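Local coordinates for DMATS type aromatic prenyltransferase (Micromonospora olivasterospora, PDB 6ZRY), which probably transfers a dimethylallyl group to the indole ring of tryptophan, as a 6-dimethylallyl tryptophan synthase with the ABBA-barrel fold, at residues 233-236 / 237-240; 40-44 / 45-49. All coordinates share one frame; numbering follows the deposited sequence.

Contact 1. Residues 233-236 / 237-240; sequences GVDV and AEIE
Val234 meets Ile239 at the foot of a helix: CB of the valine lies 4.3 Å from CD1 of the isoleucine, a light apolar touch. Both side chains also lean on Tyr274 of strand 273-278, so this flank faces the protein. At the next position the contact becomes polar. Asp235 has CG anti to its own N (chi1 -176°), which carries OD1 over the start of the helix, 3.1 Å from the backbone N of Glu238. The N-H meets this oxygen from above the carboxylate plane, 69° out of it. The extended Glu238 side chain crosses that of Asp235 at about a right angle, and the two carboxylates stand 87° apart. OD2 of Asp235 and OE2 of Glu238 are 4.4 Å apart, a like-charged approach probably eased by a water that bonds both oxygens. A second water accepts from Asp235 N and donates to Glu238 OE2 at 3.0 Å. OE1 of Glu238 is held by the hydroxyl of Tyr301. Asp235 O also accepts from Ile239 N at 3.2 Å. Val236 O then takes Glu240 N at 3.0 Å, with Glu240 CG resting against the same oxygen. The whole is a helix N-cap by aspartate, in which a water relays the reciprocal arm that a capping box would make directly.

Contact 2. Residues 40-44 / 45-49; sequences GPRPL and YEPPA
Arg42 and Pro47 are joined by a side-on grip in which two nitrogens of one guanidinium share a single carbonyl oxygen. NE and NH2 of Arg42 each lie 3.1 Å from Pro47 O, which sits close to the guanidinium plane; NE approaches nearly along the C=O axis. The side chain, with CG anti to the backbone N (chi1 -167°) and extended as far as NE, reaches across to the backbone of Pro47 and to Ala49. A lysine in its place would probably keep at most part of the bonding to Pro47 O and lose the flat surface on which Ala49 rests. A backbone hydrogen bond, Glu46 N to Pro43 O at 3.2 Å, closes the type I beta turn from Pro43 to Glu46, its donor standing above the carbonyl plane. Inside the bend a water lies 2.7 Å from Pro43 O and 2.9 Å from Glu46 O, with a weak bond from Arg42 NE; not all of its possible acceptors can be served at once, so the sharing of its protons is uncertain.

Packing is of two kinds. Ala49 CA lies over the centre of one guanidinium face, 3.7 Å above it. Across the turn, Pro43 CB makes a CH-pi contact with Tyr45, 3.7 Å from the ring centroid and 14° off its normal; chi1 of 62° swings the ring back over the proline.

The loop lies between helix 26-36 and strand 61-68. Backbone bonds from Gly40, Arg42 and Leu44 attach it to the N-terminal residues Ser7, Val6 and Leu4, and Leu44 packs on helix 6-21.

Overall arrangement
From the N terminus, helices 6-21 and 26-36 lead into contact 2, a bend within the loop before strand 61-68, the first strand of the antiparallel barrel sheet. The bend it closes lies beside helix 6-21. Several strands later, contact 1 starts helix 236-247, just after helix 221-228, and joins that helical pair to strand 273-278. Each contact lies within one continuous stretch, contact 2 bending a loop back on itself and contact 1 leading from a loop into a helix, so they follow in series and neither nest nor cross. The centres of contacts 1 and 2 are about 43 Å apart, on opposite sides of the chain's centre; the Pro48 side chain in contact 2 is about 13 Å from the bound tryptophan.

Contact 1. Residues 233-236 / 237-240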
ATOM      1  N   GLY A 233     -13.622  14.716  11.072  1.00 32.00           N
ATOM      2  CA  GLY A 233     -12.869  14.719  12.326  1.00 32.88           C
ATOM      3  C   GLY A 233     -11.366  14.690  12.130  1.00 32.94           C
ATOM      4  O   GLY A 233     -10.677  14.533  13.142  1.00 37.14           O
ATOM      5  N   VAL A 234     -10.841  14.891  10.915  1.00 30.69           N
ATOM      6  CA  VAL A 234      -9.362  14.999  10.740  1.00 28.83           C
ATOM      7  C   VAL A 234      -8.876  16.359  11.232  1.00 27.83           C
ATOM      8  O   VAL A 234      -9.555  17.402  11.000  1.00 28.08           O
ATOM      9  CB  VAL A 234      -8.860  14.734   9.314  1.00 29.63           C
ATOM     10  CG1 VAL A 234      -9.266  13.362   8.837  1.00 29.38           C
ATOM     11  CG2 VAL A 234      -9.276  15.822   8.350  1.00 30.15           C
ATOM     12  N   ASP A 235      -7.714  16.338  11.862  1.00 25.97           N
ATOM     13  CA  ASP A 235      -6.997  17.515  12.365  1.00 25.87           C
ATOM     14  C   ASP A 235      -5.952  17.884  11.311  1.00 24.38           C
ATOM     15  O   ASP A 235      -4.953  17.153  11.209  1.00 23.41           O
ATOM     16  CB  ASP A 235      -6.413  17.177  13.736  1.00 27.18           C
ATOM     17  CG  ASP A 235      -5.717  18.313  14.451  1.00 28.91           C
ATOM     18  OD1 ASP A 235      -5.202  19.206  13.781  1.00 29.65           O
ATOM     19  OD2 ASP A 235      -5.671  18.264  15.685  1.00 32.71           O
ATOM     20  N   VAL A 236      -6.175  18.956  10.553  1.00 22.85           N
ATOM     21  CA  VAL A 236      -5.218  19.410   9.506  1.00 22.99           C
ATOM     22  C   VAL A 236      -3.863  19.717  10.150  1.00 23.16           C
ATOM     23  O   VAL A 236      -2.868  19.396   9.522  1.00 22.57           O
ATOM     24  CB  VAL A 236      -5.743  20.583   8.659  1.00 23.30           C
ATOM     25  CG1 VAL A 236      -6.948  20.174   7.866  1.00 23.41           C
ATOM     26  CG2 VAL A 236      -6.030  21.831   9.470  1.00 24.19           C
ATOM     27  N   ALA A 237      -3.828  20.294  11.363  1.00 23.73           N
ATOM     28  CA  ALA A 237      -2.573  20.617  12.076  1.00 24.07           C
ATOM     29  C   ALA A 237      -1.756  19.336  12.315  1.00 24.09           C
ATOM     30  O   ALA A 237      -0.514  19.360  12.107  1.00 24.66           O
ATOM     31  CB  ALA A 237      -2.875  21.352  13.375  1.00 25.17           C
ATOM     32  N   GLU A 238      -2.411  18.277  12.772  1.00 23.79           N
ATOM     33  CA  GLU A 238      -1.772  16.969  13.075  1.00 24.35           C
ATOM     34  C   GLU A 238      -1.169  16.418  11.782  1.00 23.23           C
ATOM     35  O   GLU A 238      -0.058  15.846  11.852  1.00 22.77           O
ATOM     36  CB  GLU A 238      -2.793  15.992  13.669  1.00 25.20           C
ATOM     37  CG  GLU A 238      -2.230  14.603  13.979  1.00 26.29           C
ATOM     38  CD  GLU A 238      -3.237  13.690  14.655  1.00 26.80           C
ATOM     39  OE1 GLU A 238      -2.896  12.538  14.935  1.00 27.62           O
ATOM     40  OE2 GLU A 238      -4.388  14.139  14.860  1.00 28.31           O
ATOM     41  N   ILE A 239      -1.885  16.529  10.641  1.00 22.11           N
ATOM     42  CA  ILE A 239      -1.366  15.981   9.354  1.00 21.48           C
ATOM     43  C   ILE A 239      -0.114  16.767   8.985  1.00 22.51           C
ATOM     44  O   ILE A 239       0.894  16.148   8.668  1.00 21.70           O
ATOM     45  CB  ILE A 239      -2.426  15.988   8.237  1.00 20.96           C
ATOM     46  CG1 ILE A 239      -3.592  15.071   8.579  1.00 20.96           C
ATOM     47  CG2 ILE A 239      -1.810  15.613   6.888  1.00 20.80           C
ATOM     48  CD1 ILE A 239      -4.838  15.356   7.783  1.00 21.59           C
ATOM     49  N   GLU A 240      -0.155  18.106   9.081  1.00 22.94           N
ATOM     50  CA  GLU A 240       1.028  18.959   8.780  1.00 23.83           C
ATOM     51  C   GLU A 240       2.190  18.623   9.707  1.00 24.46           C
ATOM     52  O   GLU A 240       3.307  18.540   9.195  1.00 25.72           O
ATOM     53  CB  GLU A 240       0.678  20.444   8.871  1.00 24.38           C
ATOM     54  CG  GLU A 240      -0.317  20.830   7.843  1.00 24.11           C
ATOM     55  CD  GLU A 240      -0.303  22.277   7.465  1.00 24.71           C
ATOM     56  OE1 GLU A 240      -0.181  23.133   8.416  1.00 23.94           O
ATOM     57  OE2 GLU A 240      -0.413  22.557   6.231  1.00 23.84           O
TER
HETATM   58  O   HOH W   1      -6.909  14.009  13.256  1.00 39.67           O
HETATM   59  O   HOH W   2      -4.686  15.873  16.635  1.00 40.89           O

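Contact 2. Residues 40-44 / 45-49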
ATOM      1  N   GLY A  40       8.941 -16.853  -7.138  1.00 17.68           N
ATOM      2  CA  GLY A  40       9.462 -17.488  -5.926  1.00 18.12           C
ATOM      3  C   GLY A  40      10.765 -18.249  -6.201  1.00 18.90           C
ATOM      4  O   GLY A  40      11.800 -18.016  -5.544  1.00 19.01           O
ATOM      5  N   PRO A  41      10.757 -19.220  -7.140  1.00 19.31           N
ATOM      6  CA  PRO A  41      11.943 -20.018  -7.414  1.00 20.20           C
ATOM      7  C   PRO A  41      13.037 -19.342  -8.246  1.00 20.55           C
ATOM      8  O   PRO A  41      14.098 -19.963  -8.452  1.00 20.57           O
ATOM      9  CB  PRO A  41      11.389 -21.218  -8.219  1.00 20.78           C
ATOM     10  CG  PRO A  41       9.911 -21.194  -7.970  1.00 20.91           C
ATOM     11  CD  PRO A  41       9.572 -19.728  -7.840  1.00 19.70           C
ATOM     12  N   ARG A  42      12.792 -18.127  -8.707  1.00 21.20           N
ATOM     13  CA  ARG A  42      13.708 -17.372  -9.588  1.00 22.27           C
ATOM     14  C   ARG A  42      14.971 -16.995  -8.811  1.00 22.85           C
ATOM     15  O   ARG A  42      14.894 -16.501  -7.699  1.00 22.32           O
ATOM     16  CB  ARG A  42      13.003 -16.140 -10.120  1.00 22.70           C
ATOM     17  CG  ARG A  42      13.734 -15.469 -11.253  1.00 23.53           C
ATOM     18  CD  ARG A  42      13.010 -14.232 -11.718  1.00 23.39           C
ATOM     19  NE  ARG A  42      13.800 -13.580 -12.732  1.00 24.28           N
ATOM     20  CZ  ARG A  42      13.710 -13.824 -14.016  1.00 25.75           C
ATOM     21  NH1 ARG A  42      12.833 -14.698 -14.464  1.00 26.43           N
ATOM     22  NH2 ARG A  42      14.465 -13.152 -14.869  1.00 27.01           N
ATOM     23  N   PRO A  43      16.177 -17.266  -9.349  1.00 24.62           N
ATOM     24  CA  PRO A  43      17.416 -16.863  -8.673  1.00 25.33           C
ATOM     25  C   PRO A  43      17.544 -15.338  -8.509  1.00 25.60           C
ATOM     26  O   PRO A  43      17.206 -14.625  -9.427  1.00 24.80           O
ATOM     27  CB  PRO A  43      18.531 -17.392  -9.591  1.00 25.88           C
ATOM     28  CG  PRO A  43      17.858 -18.470 -10.444  1.00 26.25           C
ATOM     29  CD  PRO A  43      16.412 -18.039 -10.589  1.00 25.54           C
ATOM     30  N   LEU A  44      18.052 -14.880  -7.357  1.00 26.93           N
ATOM     31  CA  LEU A  44      18.343 -13.441  -7.073  1.00 27.68           C
ATOM     32  C   LEU A  44      19.378 -12.886  -8.047  1.00 29.52           C
ATOM     33  O   LEU A  44      19.357 -11.692  -8.248  1.00 31.36           O
ATOM     34  CB  LEU A  44      18.879 -13.262  -5.651  1.00 27.62           C
ATOM     35  CG  LEU A  44      17.900 -13.365  -4.502  1.00 27.41           C
ATOM     36  CD1 LEU A  44      18.590 -12.966  -3.211  1.00 28.20           C
ATOM     37  CD2 LEU A  44      16.671 -12.512  -4.754  1.00 27.36           C
ATOM     38  N   TYR A  45      20.295 -13.697  -8.560  1.00 31.86           N
ATOM     39  CA  TYR A  45      21.370 -13.238  -9.487  1.00 34.48           C
ATOM     40  C   TYR A  45      20.793 -13.014 -10.895  1.00 34.09           C
ATOM     41  O   TYR A  45      21.524 -12.498 -11.736  1.00 35.57           O
ATOM     42  CB  TYR A  45      22.572 -14.207  -9.518  1.00 37.30           C
ATOM     43  CG  TYR A  45      22.294 -15.614 -10.011  1.00 39.60           C
ATOM     44  CD1 TYR A  45      22.002 -15.879 -11.342  1.00 41.15           C
ATOM     45  CD2 TYR A  45      22.364 -16.700  -9.140  1.00 42.27           C
ATOM     46  CE1 TYR A  45      21.752 -17.172 -11.786  1.00 42.79           C
ATOM     47  CE2 TYR A  45      22.104 -17.996  -9.562  1.00 42.91           C
ATOM     48  CZ  TYR A  45      21.800 -18.234 -10.893  1.00 43.51           C
ATOM     49  OH  TYR A  45      21.547 -19.507 -11.316  1.00 45.50           O
ATOM     50  N   GLU A  46      19.552 -13.433 -11.171  1.00 31.44           N
ATOM     51  CA  GLU A  46      18.862 -13.069 -12.438  1.00 31.50           C
ATOM     52  C   GLU A  46      18.195 -11.717 -12.213  1.00 28.90           C
ATOM     53  O   GLU A  46      17.801 -11.411 -11.112  1.00 25.49           O
ATOM     54  CB  GLU A  46      17.857 -14.149 -12.867  1.00 33.14           C
ATOM     55  CG  GLU A  46      18.484 -15.523 -13.091  1.00 35.64           C
ATOM     56  CD  GLU A  46      19.409 -15.625 -14.290  1.00 38.48           C
ATOM     57  OE1 GLU A  46      19.497 -14.640 -15.062  1.00 40.82           O
ATOM     58  OE2 GLU A  46      20.040 -16.699 -14.461  1.00 41.36           O
ATOM     59  N   PRO A  47      18.074 -10.852 -13.238  1.00 28.10           N
ATOM     60  CA  PRO A  47      17.357  -9.594 -13.077  1.00 26.79           C
ATOM     61  C   PRO A  47      15.897  -9.847 -12.762  1.00 24.73           C
ATOM     62  O   PRO A  47      15.429 -10.971 -12.911  1.00 23.82           O
ATOM     63  CB  PRO A  47      17.461  -8.924 -14.446  1.00 27.96           C
ATOM     64  CG  PRO A  47      17.689 -10.079 -15.384  1.00 28.55           C
ATOM     65  CD  PRO A  47      18.548 -11.057 -14.608  1.00 28.69           C
ATOM     66  N   PRO A  48      15.134  -8.825 -12.310  1.00 22.21           N
ATOM     67  CA  PRO A  48      13.706  -8.992 -12.068  1.00 22.20           C
ATOM     68  C   PRO A  48      12.994  -9.572 -13.296  1.00 22.20           C
ATOM     69  O   PRO A  48      13.330  -9.189 -14.383  1.00 21.50           O
ATOM     70  CB  PRO A  48      13.212  -7.573 -11.750  1.00 21.29           C
ATOM     71  CG  PRO A  48      14.444  -6.850 -11.263  1.00 21.57           C
ATOM     72  CD  PRO A  48      15.607  -7.490 -11.978  1.00 22.49           C
ATOM     73  N   ALA A  49      11.994 -10.421 -13.067  1.00 22.23           N
ATOM     74  CA  ALA A  49      11.207 -11.115 -14.117  1.00 23.18           C
ATOM     75  C   ALA A  49      10.422 -10.096 -14.940  1.00 24.17           C
ATOM     76  O   ALA A  49      10.125 -10.400 -16.099  1.00 24.52           O
ATOM     77  CB  ALA A  49      10.310 -12.137 -13.494  1.00 23.09           C
TER
HETATM   78  O   HOH W   3      15.373 -12.743 -10.219  1.00 23.18           O